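361aa long hypothetical D-aminopeptidase (Pyrococcus horikoshii, PDB 2DRH) is of unknown function but probably acts as an aminopeptidase of the S58 type. Local coordinates at residues 41-52 / 138-149; 93-104 / 128-138. All coordinates share one frame; numbering follows the deposited sequence.

Contact 1. Residues 41-52 / 138-149; sequences LIPGKGPVRTGV and DSYLNDIRGRHV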
loop_
_atom_site.group_PDB
_atom_site.type_symbol
_atom_site.label_atom_id
_atom_site.label_comp_id
_atom_site.label_asym_id
_atom_site.label_seq_id
_atom_site.Cartn_x
_atom_site.Cartn_y
_atom_site.Cartn_z
ATOM N N LEU A 41 -13.590 -35.539 17.761
ATOM C CA LEU A 41 -13.277 -35.125 16.402
ATOM C C LEU A 41 -12.732 -36.294 15.594
ATOM O O LEU A 41 -11.810 -36.982 16.025
ATOM C CB LEU A 41 -12.240 -33.998 16.401
ATOM C CG LEU A 41 -11.651 -33.659 15.027
ATOM C CD1 LEU A 41 -12.735 -33.070 14.128
ATOM C CD2 LEU A 41 -10.502 -32.676 15.193
ATOM N N ILE A 42 -13.327 -36.530 14.431
ATOM C CA ILE A 42 -12.867 -37.578 13.534
ATOM C C ILE A 42 -12.522 -36.808 12.271
ATOM O O ILE A 42 -13.370 -36.626 11.395
ATOM C CB ILE A 42 -13.974 -38.620 13.223
ATOM C CG1 ILE A 42 -14.383 -39.353 14.504
ATOM C CG2 ILE A 42 -13.460 -39.630 12.194
ATOM C CD1 ILE A 42 -15.476 -40.383 14.303
ATOM N N PRO A 43 -11.268 -36.321 12.176
ATOM C CA PRO A 43 -10.756 -35.545 11.040
ATOM C C PRO A 43 -11.124 -36.099 9.672
ATOM O O PRO A 43 -10.719 -37.202 9.303
ATOM C CB PRO A 43 -9.244 -35.520 11.286
ATOM C CG PRO A 43 -9.001 -36.747 12.126
ATOM C CD PRO A 43 -10.164 -36.711 13.072
ATOM N N GLY A 44 -11.897 -35.317 8.923
ATOM C CA GLY A 44 -12.328 -35.738 7.605
ATOM C C GLY A 44 -13.765 -36.208 7.623
ATOM O O GLY A 44 -14.416 -36.295 6.582
ATOM N N LYS A 45 -14.273 -36.501 8.816
ATOM C CA LYS A 45 -15.644 -36.975 8.961
ATOM C C LYS A 45 -16.556 -35.992 9.710
ATOM O O LYS A 45 -17.668 -35.698 9.261
ATOM C CB LYS A 45 -15.636 -38.332 9.669
ATOM C CG LYS A 45 -17.006 -38.871 10.012
ATOM C CD LYS A 45 -16.902 -40.195 10.753
ATOM C CE LYS A 45 -18.249 -40.605 11.313
ATOM N NZ LYS A 45 -18.759 -39.569 12.259
ATOM N N GLY A 46 -16.087 -35.486 10.846
ATOM C CA GLY A 46 -16.888 -34.553 11.619
ATOM C C GLY A 46 -16.468 -34.517 13.073
ATOM O O GLY A 46 -15.430 -35.078 13.419
ATOM N N PRO A 47 -17.247 -33.872 13.959
ATOM C CA PRO A 47 -18.511 -33.159 13.718
ATOM C C PRO A 47 -18.371 -32.001 12.730
ATOM O O PRO A 47 -17.321 -31.363 12.656
ATOM C CB PRO A 47 -18.898 -32.669 15.111
ATOM C CG PRO A 47 -18.302 -33.710 16.013
ATOM C CD PRO A 47 -16.944 -33.914 15.401
ATOM N N VAL A 48 -19.433 -31.731 11.977
ATOM C CA VAL A 48 -19.409 -30.652 10.999
ATOM C C VAL A 48 -20.295 -29.486 11.417
ATOM O O VAL A 48 -21.492 -29.647 11.656
ATOM C CB VAL A 48 -19.853 -31.144 9.605
ATOM C CG1 VAL A 48 -21.203 -31.794 9.698
ATOM C CG2 VAL A 48 -19.905 -29.975 8.627
ATOM N N ARG A 49 -19.684 -28.309 11.496
ATOM C CA ARG A 49 -20.373 -27.084 11.883
ATOM C C ARG A 49 -19.782 -25.967 11.027
ATOM O O ARG A 49 -18.995 -25.156 11.504
ATOM C CB ARG A 49 -20.129 -26.795 13.367
ATOM C CG ARG A 49 -20.516 -27.927 14.330
ATOM C CD ARG A 49 -22.019 -27.991 14.598
ATOM N NE ARG A 49 -22.349 -28.917 15.687
ATOM C CZ ARG A 49 -22.372 -30.245 15.574
ATOM N NH1 ARG A 49 -22.089 -30.826 14.413
ATOM N NH2 ARG A 49 -22.671 -30.997 16.627
ATOM N N THR A 50 -20.151 -25.942 9.752
ATOM C CA THR A 50 -19.630 -24.935 8.843
ATOM C C THR A 50 -20.710 -24.531 7.838
ATOM O O THR A 50 -21.886 -24.827 8.037
ATOM C CB THR A 50 -18.364 -25.472 8.110
ATOM O OG1 THR A 50 -17.733 -24.406 7.397
ATOM C CG2 THR A 50 -18.725 -26.577 7.134
ATOM N N GLY A 51 -20.321 -23.848 6.769
ATOM C CA GLY A 51 -21.310 -23.433 5.789
ATOM C C GLY A 51 -20.794 -22.417 4.797
ATOM O O GLY A 51 -19.593 -22.158 4.727
ATOM N N VAL A 52 -21.718 -21.828 4.044
ATOM C CA VAL A 52 -21.392 -20.843 3.028
ATOM C C VAL A 52 -22.423 -19.723 3.017
ATOM O O VAL A 52 -23.619 -19.962 3.186
ATOM C CB VAL A 52 -21.367 -21.495 1.619
ATOM C CG1 VAL A 52 -21.128 -20.438 0.545
ATOM C CG2 VAL A 52 -20.289 -22.561 1.558
ATOM N N ASP A 138 -13.232 -21.849 11.557
ATOM C CA ASP A 138 -14.204 -22.394 12.508
ATOM C C ASP A 138 -13.723 -23.683 13.181
ATOM O O ASP A 138 -14.517 -24.429 13.752
ATOM C CB ASP A 138 -15.557 -22.648 11.819
ATOM C CG ASP A 138 -15.415 -23.366 10.482
ATOM O OD1 ASP A 138 -14.362 -23.995 10.251
ATOM O OD2 ASP A 138 -16.365 -23.307 9.666
ATOM N N SER A 139 -12.416 -23.926 13.143
ATOM C CA SER A 139 -11.849 -25.143 13.721
ATOM C C SER A 139 -12.259 -25.488 15.151
ATOM O O SER A 139 -12.357 -26.666 15.495
ATOM C CB SER A 139 -10.324 -25.099 13.639
ATOM O OG SER A 139 -9.822 -24.068 14.457
ATOM N N TYR A 140 -12.498 -24.488 15.992
ATOM C CA TYR A 140 -12.877 -24.783 17.374
ATOM C C TYR A 140 -14.112 -25.673 17.454
ATOM O O TYR A 140 -14.192 -26.563 18.301
ATOM C CB TYR A 140 -13.127 -23.497 18.166
ATOM C CG TYR A 140 -13.259 -23.742 19.653
ATOM C CD1 TYR A 140 -12.151 -24.120 20.420
ATOM C CD2 TYR A 140 -14.494 -23.636 20.289
ATOM C CE1 TYR A 140 -12.275 -24.387 21.786
ATOM C CE2 TYR A 140 -14.631 -23.900 21.651
ATOM C CZ TYR A 140 -13.515 -24.276 22.394
ATOM O OH TYR A 140 -13.655 -24.527 23.741
ATOM N N LEU A 141 -15.077 -25.444 16.569
ATOM C CA LEU A 141 -16.297 -26.241 16.564
ATOM C C LEU A 141 -16.416 -27.133 15.330
ATOM O O LEU A 141 -17.150 -28.118 15.337
ATOM C CB LEU A 141 -17.524 -25.321 16.637
ATOM C CG LEU A 141 -17.723 -24.487 17.910
ATOM C CD1 LEU A 141 -18.903 -23.536 17.726
ATOM C CD2 LEU A 141 -17.967 -25.408 19.095
ATOM N N ASN A 142 -15.683 -26.803 14.276
ATOM C CA ASN A 142 -15.791 -27.571 13.040
ATOM C C ASN A 142 -14.594 -28.412 12.629
ATOM O O ASN A 142 -13.446 -28.065 12.904
ATOM C CB ASN A 142 -16.151 -26.623 11.889
ATOM C CG ASN A 142 -16.251 -27.331 10.553
ATOM O OD1 ASN A 142 -16.977 -28.315 10.411
ATOM N ND2 ASN A 142 -15.524 -26.830 9.559
ATOM N N ASP A 143 -14.885 -29.534 11.973
ATOM C CA ASP A 143 -13.852 -30.414 11.452
ATOM C C ASP A 143 -13.414 -29.725 10.166
ATOM O O ASP A 143 -13.805 -30.116 9.064
ATOM C CB ASP A 143 -14.418 -31.806 11.133
ATOM C CG ASP A 143 -13.473 -32.636 10.269
ATOM O OD1 ASP A 143 -12.257 -32.646 10.562
ATOM O OD2 ASP A 143 -13.941 -33.279 9.300
ATOM N N ILE A 144 -12.609 -28.684 10.318
ATOM C CA ILE A 144 -12.140 -27.915 9.175
ATOM C C ILE A 144 -11.239 -28.705 8.219
ATOM O O ILE A 144 -11.275 -28.491 7.013
ATOM C CB ILE A 144 -11.426 -26.634 9.659
ATOM C CG1 ILE A 144 -11.358 -25.617 8.518
ATOM C CG2 ILE A 144 -10.035 -26.972 10.198
ATOM C CD1 ILE A 144 -11.030 -24.217 8.990
ATOM N N ARG A 145 -10.434 -29.622 8.751
ATOM C CA ARG A 145 -9.559 -30.425 7.907
ATOM C C ARG A 145 -10.375 -31.262 6.916
ATOM O O ARG A 145 -9.883 -31.619 5.850
ATOM C CB ARG A 145 -8.697 -31.366 8.760
ATOM C CG ARG A 145 -7.641 -30.681 9.626
ATOM C CD ARG A 145 -6.917 -31.705 10.514
ATOM N NE ARG A 145 -6.235 -32.724 9.723
ATOM C CZ ARG A 145 -5.038 -32.565 9.162
ATOM N NH1 ARG A 145 -4.374 -31.426 9.312
ATOM N NH2 ARG A 145 -4.516 -33.539 8.430
ATOM N N GLY A 146 -11.620 -31.569 7.270
ATOM C CA GLY A 146 -12.465 -32.378 6.403
ATOM C C GLY A 146 -13.071 -31.716 5.172
ATOM O O GLY A 146 -13.605 -32.412 4.310
ATOM N N ARG A 147 -13.006 -30.391 5.081
ATOM C CA ARG A 147 -13.549 -29.677 3.922
ATOM C C ARG A 147 -14.930 -30.206 3.561
ATOM O O ARG A 147 -15.124 -30.826 2.516
ATOM C CB ARG A 147 -12.603 -29.808 2.724
ATOM C CG ARG A 147 -11.281 -29.071 2.921
ATOM C CD ARG A 147 -10.085 -29.922 2.508
ATOM N NE ARG A 147 -9.538 -29.514 1.223
ATOM C CZ ARG A 147 -8.520 -30.115 0.619
ATOM N NH1 ARG A 147 -7.926 -31.167 1.177
ATOM N NH2 ARG A 147 -8.085 -29.651 -0.542
ATOM N N HIS A 148 -15.897 -29.946 4.430
ATOM C CA HIS A 148 -17.253 -30.433 4.219
ATOM C C HIS A 148 -18.078 -29.574 3.270
ATOM O O HIS A 148 -19.099 -30.019 2.747
ATOM C CB HIS A 148 -17.932 -30.598 5.581
ATOM C CG HIS A 148 -17.194 -31.535 6.484
ATOM N ND1 HIS A 148 -17.061 -32.880 6.206
ATOM C CD2 HIS A 148 -16.462 -31.309 7.600
ATOM C CE1 HIS A 148 -16.276 -33.438 7.108
ATOM N NE2 HIS A 148 -15.898 -32.507 7.964
ATOM N N VAL A 149 -17.629 -28.346 3.036
ATOM C CA VAL A 149 -18.326 -27.470 2.105
ATOM C C VAL A 149 -18.168 -28.083 0.721
ATOM O O VAL A 149 -17.066 -28.476 0.340
ATOM C CB VAL A 149 -17.700 -26.067 2.063
ATOM C CG1 VAL A 149 -18.259 -25.294 0.879
ATOM C CG2 VAL A 149 -17.974 -25.331 3.362
#
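Asp-143 and Asn-142 carry most of the polar bonding between residues 41-52 and 138-149. The backbone N of Gly-44 hydrogen-bonds to both carboxylate oxygens of Asp-143, with OD2 at 2.9 Å and OD1 at 3.2 Å. Both oxygens are met on their syn side, about 20° out of the carboxylate plane. CG of Asp-143 lies anti to its own backbone N (chi1 166°), which carries the carboxylate to the turn at 43-46. His-148 NE2 also comes very close to OD2 of Asp-143, too close for the length to be trusted. Asp-143 N returns a bond to Pro-47 O, 3.1 Å away.

The amide of Asn-142 works on two sides. Its OD1 accepts Arg-49 N at 2.9 Å, with the donor 38° above the carbonyl plane. Its ND2 donates to OD1 of Asp-138, which lies near the amide plane but is met from above the plane of its own carboxylate. The other oxygen of Asp-138, OD2, offers its syn lone pair to Thr-50 OG1 at 2.9 Å. With an alanine here in place of Asn-142, Arg-49 N would probably lose this acceptor, and Asp-138 OD1 the amide that helps hold its carboxylate.

The apolar contacts are fewer. CB of Val-48 sits over one face of the His-148 ring, and its CG2 lies 3.8 Å from CG of His-148. Farther along, Val-52 CG2 presses on Val-149 CG1 at 3.5 Å, a tight fit. The closest CA atoms are those of Gly-44 and Gly-146, 3.6 Å apart.

Arg-145 hydrogen-bonds to Ile-122 O, and Arg-147 forms a salt bridge with Asp-113, both of the second subunit. Lys-45 and Gly-46 opposite Ile-42 form a classic beta bulge, and Asp-143 centres an inverse gamma turn. Here the loop that follows strand 132-136 is tied to the start of strand 48-56 and the turn before it.

Contact 2. Residues 93-104 / 128-138; sequences ETPIILTNTLSI and SVNPLVLECND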
loop_
_atom_site.group_PDB
_atom_site.type_symbol
_atom_site.label_atom_id
_atom_site.label_comp_id
_atom_site.label_asym_id
_atom_site.label_seq_id
_atom_site.Cartn_x
_atom_site.Cartn_y
_atom_site.Cartn_z
ATOM N N GLU A 93 -16.912 -8.209 -9.585
ATOM C CA GLU A 93 -17.619 -8.782 -10.729
ATOM C C GLU A 93 -18.184 -10.167 -10.493
ATOM O O GLU A 93 -18.467 -10.904 -11.443
ATOM C CB GLU A 93 -16.676 -8.832 -11.935
ATOM C CG GLU A 93 -15.333 -9.494 -11.637
ATOM C CD GLU A 93 -14.407 -9.529 -12.842
ATOM O OE1 GLU A 93 -14.285 -8.495 -13.542
ATOM O OE2 GLU A 93 -13.788 -10.588 -13.077
ATOM N N THR A 94 -18.350 -10.515 -9.224
ATOM C CA THR A 94 -18.866 -11.814 -8.865
ATOM C C THR A 94 -19.582 -11.689 -7.544
ATOM O O THR A 94 -19.387 -10.713 -6.818
ATOM C CB THR A 94 -17.720 -12.834 -8.654
ATOM O OG1 THR A 94 -16.976 -12.469 -7.478
ATOM C CG2 THR A 94 -16.773 -12.858 -9.868
ATOM N N PRO A 95 -20.459 -12.652 -7.228
ATOM C CA PRO A 95 -21.118 -12.523 -5.931
ATOM C C PRO A 95 -20.010 -12.744 -4.894
ATOM O O PRO A 95 -18.978 -13.349 -5.203
ATOM C CB PRO A 95 -22.164 -13.643 -5.946
ATOM C CG PRO A 95 -21.647 -14.615 -6.938
ATOM C CD PRO A 95 -21.048 -13.743 -8.019
ATOM N N ILE A 96 -20.219 -12.241 -3.682
ATOM C CA ILE A 96 -19.231 -12.356 -2.619
ATOM C C ILE A 96 -19.514 -13.591 -1.785
ATOM O O ILE A 96 -20.610 -13.762 -1.273
ATOM C CB ILE A 96 -19.260 -11.114 -1.727
ATOM C CG1 ILE A 96 -19.221 -9.862 -2.608
ATOM C CG2 ILE A 96 -18.077 -11.140 -0.755
ATOM C CD1 ILE A 96 -19.397 -8.565 -1.848
ATOM N N ILE A 97 -18.505 -14.439 -1.646
ATOM C CA ILE A 97 -18.647 -15.689 -0.922
ATOM C C ILE A 97 -17.803 -15.748 0.337
ATOM O O ILE A 97 -16.633 -15.351 0.348
ATOM C CB ILE A 97 -18.262 -16.891 -1.835
ATOM C CG1 ILE A 97 -19.084 -16.850 -3.129
ATOM C CG2 ILE A 97 -18.493 -18.209 -1.102
ATOM C CD1 ILE A 97 -20.570 -17.079 -2.916
ATOM N N LEU A 98 -18.418 -16.254 1.398
ATOM C CA LEU A 98 -17.757 -16.403 2.678
ATOM C C LEU A 98 -17.874 -17.869 3.070
ATOM O O LEU A 98 -18.900 -18.502 2.814
ATOM C CB LEU A 98 -18.436 -15.525 3.733
ATOM C CG LEU A 98 -18.680 -14.062 3.331
ATOM C CD1 LEU A 98 -19.236 -13.289 4.520
ATOM C CD2 LEU A 98 -17.394 -13.433 2.850
ATOM N N THR A 99 -16.814 -18.405 3.663
ATOM C CA THR A 99 -16.807 -19.789 4.114
ATOM C C THR A 99 -15.642 -20.001 5.080
ATOM O O THR A 99 -15.059 -19.035 5.561
ATOM C CB THR A 99 -16.702 -20.771 2.936
ATOM O OG1 THR A 99 -16.922 -22.100 3.420
ATOM C CG2 THR A 99 -15.333 -20.681 2.254
ATOM N N ASN A 100 -15.307 -21.250 5.390
ATOM C CA ASN A 100 -14.207 -21.476 6.322
ATOM C C ASN A 100 -12.862 -21.419 5.605
ATOM O O ASN A 100 -12.774 -21.613 4.387
ATOM C CB ASN A 100 -14.378 -22.809 7.070
ATOM C CG ASN A 100 -14.173 -24.018 6.181
ATOM O OD1 ASN A 100 -13.055 -24.310 5.752
ATOM N ND2 ASN A 100 -15.258 -24.732 5.897
ATOM N N THR A 101 -11.813 -21.154 6.371
ATOM C CA THR A 101 -10.469 -21.030 5.821
ATOM C C THR A 101 -10.046 -22.096 4.819
ATOM O O THR A 101 -9.571 -21.769 3.731
ATOM C CB THR A 101 -9.413 -20.995 6.940
ATOM O OG1 THR A 101 -9.828 -20.071 7.950
ATOM C CG2 THR A 101 -8.049 -20.544 6.379
ATOM N N LEU A 102 -10.211 -23.366 5.178
ATOM C CA LEU A 102 -9.791 -24.450 4.299
ATOM C C LEU A 102 -10.730 -24.792 3.152
ATOM O O LEU A 102 -10.404 -25.641 2.327
ATOM C CB LEU A 102 -9.498 -25.704 5.125
ATOM C CG LEU A 102 -8.074 -25.866 5.681
ATOM C CD1 LEU A 102 -7.531 -24.549 6.172
ATOM C CD2 LEU A 102 -8.091 -26.892 6.801
ATOM N N SER A 103 -11.888 -24.137 3.087
ATOM C CA SER A 103 -12.839 -24.390 1.997
ATOM C C SER A 103 -12.766 -23.336 0.888
ATOM O O SER A 103 -13.560 -23.374 -0.057
ATOM C CB SER A 103 -14.278 -24.431 2.527
ATOM O OG SER A 103 -14.517 -25.561 3.348
ATOM N N ILE A 104 -11.821 -22.400 0.981
ATOM C CA ILE A 104 -11.735 -21.356 -0.037
ATOM C C ILE A 104 -11.532 -21.912 -1.444
ATOM O O ILE A 104 -12.047 -21.353 -2.420
ATOM C CB ILE A 104 -10.613 -20.328 0.258
ATOM C CG1 ILE A 104 -9.249 -21.016 0.280
ATOM C CG2 ILE A 104 -10.905 -19.610 1.572
ATOM C CD1 ILE A 104 -8.083 -20.040 0.245
ATOM N N SER A 128 -10.867 -13.618 -18.310
ATOM C CA SER A 128 -11.265 -14.552 -17.261
ATOM C C SER A 128 -12.137 -13.851 -16.224
ATOM O O SER A 128 -12.788 -12.856 -16.527
ATOM C CB SER A 128 -10.027 -15.153 -16.583
ATOM O OG SER A 128 -9.307 -14.170 -15.860
ATOM N N VAL A 129 -12.147 -14.366 -15.000
ATOM C CA VAL A 129 -12.956 -13.772 -13.948
ATOM C C VAL A 129 -12.259 -13.798 -12.598
ATOM O O VAL A 129 -11.499 -14.717 -12.292
ATOM C CB VAL A 129 -14.323 -14.483 -13.838
ATOM C CG1 VAL A 129 -14.123 -15.958 -13.541
ATOM C CG2 VAL A 129 -15.169 -13.820 -12.770
ATOM N N ASN A 130 -12.543 -12.780 -11.790
ATOM C CA ASN A 130 -11.942 -12.634 -10.473
ATOM C C ASN A 130 -12.887 -13.008 -9.328
ATOM O O ASN A 130 -13.563 -12.153 -8.757
ATOM C CB ASN A 130 -11.452 -11.194 -10.311
ATOM C CG ASN A 130 -10.691 -10.976 -9.019
ATOM O OD1 ASN A 130 -9.795 -11.752 -8.666
ATOM N ND2 ASN A 130 -11.036 -9.913 -8.309
ATOM N N PRO A 131 -12.949 -14.302 -8.979
ATOM C CA PRO A 131 -13.828 -14.732 -7.891
ATOM C C PRO A 131 -13.417 -14.115 -6.562
ATOM O O PRO A 131 -12.230 -14.061 -6.231
ATOM C CB PRO A 131 -13.678 -16.252 -7.908
ATOM C CG PRO A 131 -12.297 -16.455 -8.442
ATOM C CD PRO A 131 -12.237 -15.454 -9.558
ATOM N N LEU A 132 -14.404 -13.647 -5.806
ATOM C CA LEU A 132 -14.152 -13.021 -4.517
ATOM C C LEU A 132 -14.635 -13.915 -3.387
ATOM O O LEU A 132 -15.837 -14.144 -3.224
ATOM C CB LEU A 132 -14.852 -11.666 -4.458
ATOM C CG LEU A 132 -14.701 -10.786 -3.218
ATOM C CD1 LEU A 132 -13.225 -10.513 -2.908
ATOM C CD2 LEU A 132 -15.441 -9.477 -3.490
ATOM N N VAL A 133 -13.677 -14.408 -2.605
ATOM C CA VAL A 133 -13.945 -15.306 -1.494
ATOM C C VAL A 133 -13.159 -14.887 -0.259
ATOM O O VAL A 133 -11.955 -14.629 -0.342
ATOM C CB VAL A 133 -13.526 -16.746 -1.858
ATOM C CG1 VAL A 133 -13.885 -17.705 -0.732
ATOM C CG2 VAL A 133 -14.184 -17.165 -3.166
ATOM N N LEU A 134 -13.840 -14.820 0.881
ATOM C CA LEU A 134 -13.206 -14.458 2.147
ATOM C C LEU A 134 -13.564 -15.503 3.205
ATOM O O LEU A 134 -14.480 -16.302 3.008
ATOM C CB LEU A 134 -13.631 -13.057 2.588
ATOM C CG LEU A 134 -13.062 -11.953 1.688
ATOM C CD1 LEU A 134 -14.098 -11.574 0.638
ATOM C CD2 LEU A 134 -12.682 -10.738 2.521
ATOM N N GLU A 135 -12.856 -15.500 4.329
ATOM C CA GLU A 135 -13.114 -16.529 5.316
ATOM C C GLU A 135 -12.722 -16.264 6.753
ATOM O O GLU A 135 -12.066 -15.275 7.073
ATOM C CB GLU A 135 -12.404 -17.805 4.879
ATOM C CG GLU A 135 -10.924 -17.595 4.531
ATOM C CD GLU A 135 -10.104 -17.010 5.677
ATOM O OE1 GLU A 135 -10.140 -17.564 6.794
ATOM O OE2 GLU A 135 -9.418 -15.991 5.457
ATOM N N CYS A 136 -13.126 -17.209 7.599
ATOM C CA CYS A 136 -12.819 -17.223 9.025
ATOM C C CYS A 136 -12.588 -18.698 9.408
ATOM O O CYS A 136 -13.126 -19.604 8.771
ATOM C CB CYS A 136 -13.964 -16.600 9.825
ATOM S SG CYS A 136 -13.975 -14.777 9.743
ATOM N N ASN A 137 -11.773 -18.942 10.430
ATOM C CA ASN A 137 -11.450 -20.308 10.853
ATOM C C ASN A 137 -12.453 -20.824 11.896
ATOM O O ASN A 137 -12.519 -20.294 13.000
ATOM C CB ASN A 137 -10.030 -20.315 11.442
ATOM C CG ASN A 137 -9.488 -21.713 11.669
ATOM O OD1 ASN A 137 -10.236 -22.653 11.915
ATOM N ND2 ASN A 137 -8.176 -21.849 11.600
ATOM N N ASP A 138 -13.232 -21.849 11.557
ATOM C CA ASP A 138 -14.204 -22.394 12.508
ATOM C C ASP A 138 -13.723 -23.683 13.181
ATOM O O ASP A 138 -14.517 -24.429 13.752
ATOM C CB ASP A 138 -15.557 -22.648 11.819
ATOM C CG ASP A 138 -15.415 -23.366 10.482
ATOM O OD1 ASP A 138 -14.362 -23.995 10.251
ATOM O OD2 ASP A 138 -16.365 -23.307 9.666
HETATM O O HOH W 1 -11.298 -10.585 -14.536
HETATM O O HOH W 2 -15.340 -10.054 -8.101
#
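Ile-97 lies between two bonds of the parallel pairing of strands 96-100 and 132-136: its N donates to Leu-132 O and its O accepts Leu-134 N at 2.9 Å. With helix 104-118 between them, these strands make a beta-alpha-beta crossover. Leu-134 O accepts Thr-99 N. On one face of the sheet, Ile-96 and Leu-132 lie side by side, as do Leu-98 and Leu-134. On the other, Ile-97 packs on helix 151-160, and CG2 of Ile-104, at the start of the connecting helix, approaches CG1 of Val-133.

Glu-135 reaches from its strand to the residues just after strand 96-100. Its CB is 3.0 Å from Thr-99 O. CG lies between the backbone N and the carbonyl carbon (chi1 51°), and there it meets Ile-104 CG2 at 3.6 Å. A second bend at chi2 folds CD back near Thr-101 CA. At the tip, OE1 accepts the hydroxyl OG1 of Thr-101 at 2.8 Å, on its anti side. OE2 turns to Ser-78 and Lys-79, so both oxygens of this buried carboxylate are satisfied.

At the other end, Thr-94 CG2 is tight against Val-129 CG2. A water bonded to Glu-93 N and Asn-130 O also bonds to Thr-94 OG1. Glu-93 OE1 pairs with Lys-66, while its OE2 takes Asn-130 N at 2.8 Å, met on the anti side and 21° out of the carboxylate plane.

The centres of contacts 1 and 2 lie about 17 Å apart. Both reach one four-stranded mixed sheet, ordered 28-36, 48-56, 96-100, 132-136. Along the chain, contact 2 is nested inside the loop closed by contact 1. Strands 48-56 and 96-100 are neighbours, and the contacts meet there. Thr-50 OG1 and Asn-100 ND2 are 2.9 Å apart, a probable hydrogen bond. Gly-51 O and Thr-99 OG1 form another probable one. Asp-138 belongs to both contacts, closing the segment of contact 2 and opening that of contact 1. Both contacts also touch a second subunit, so this sheet region is connected to the assembly interface.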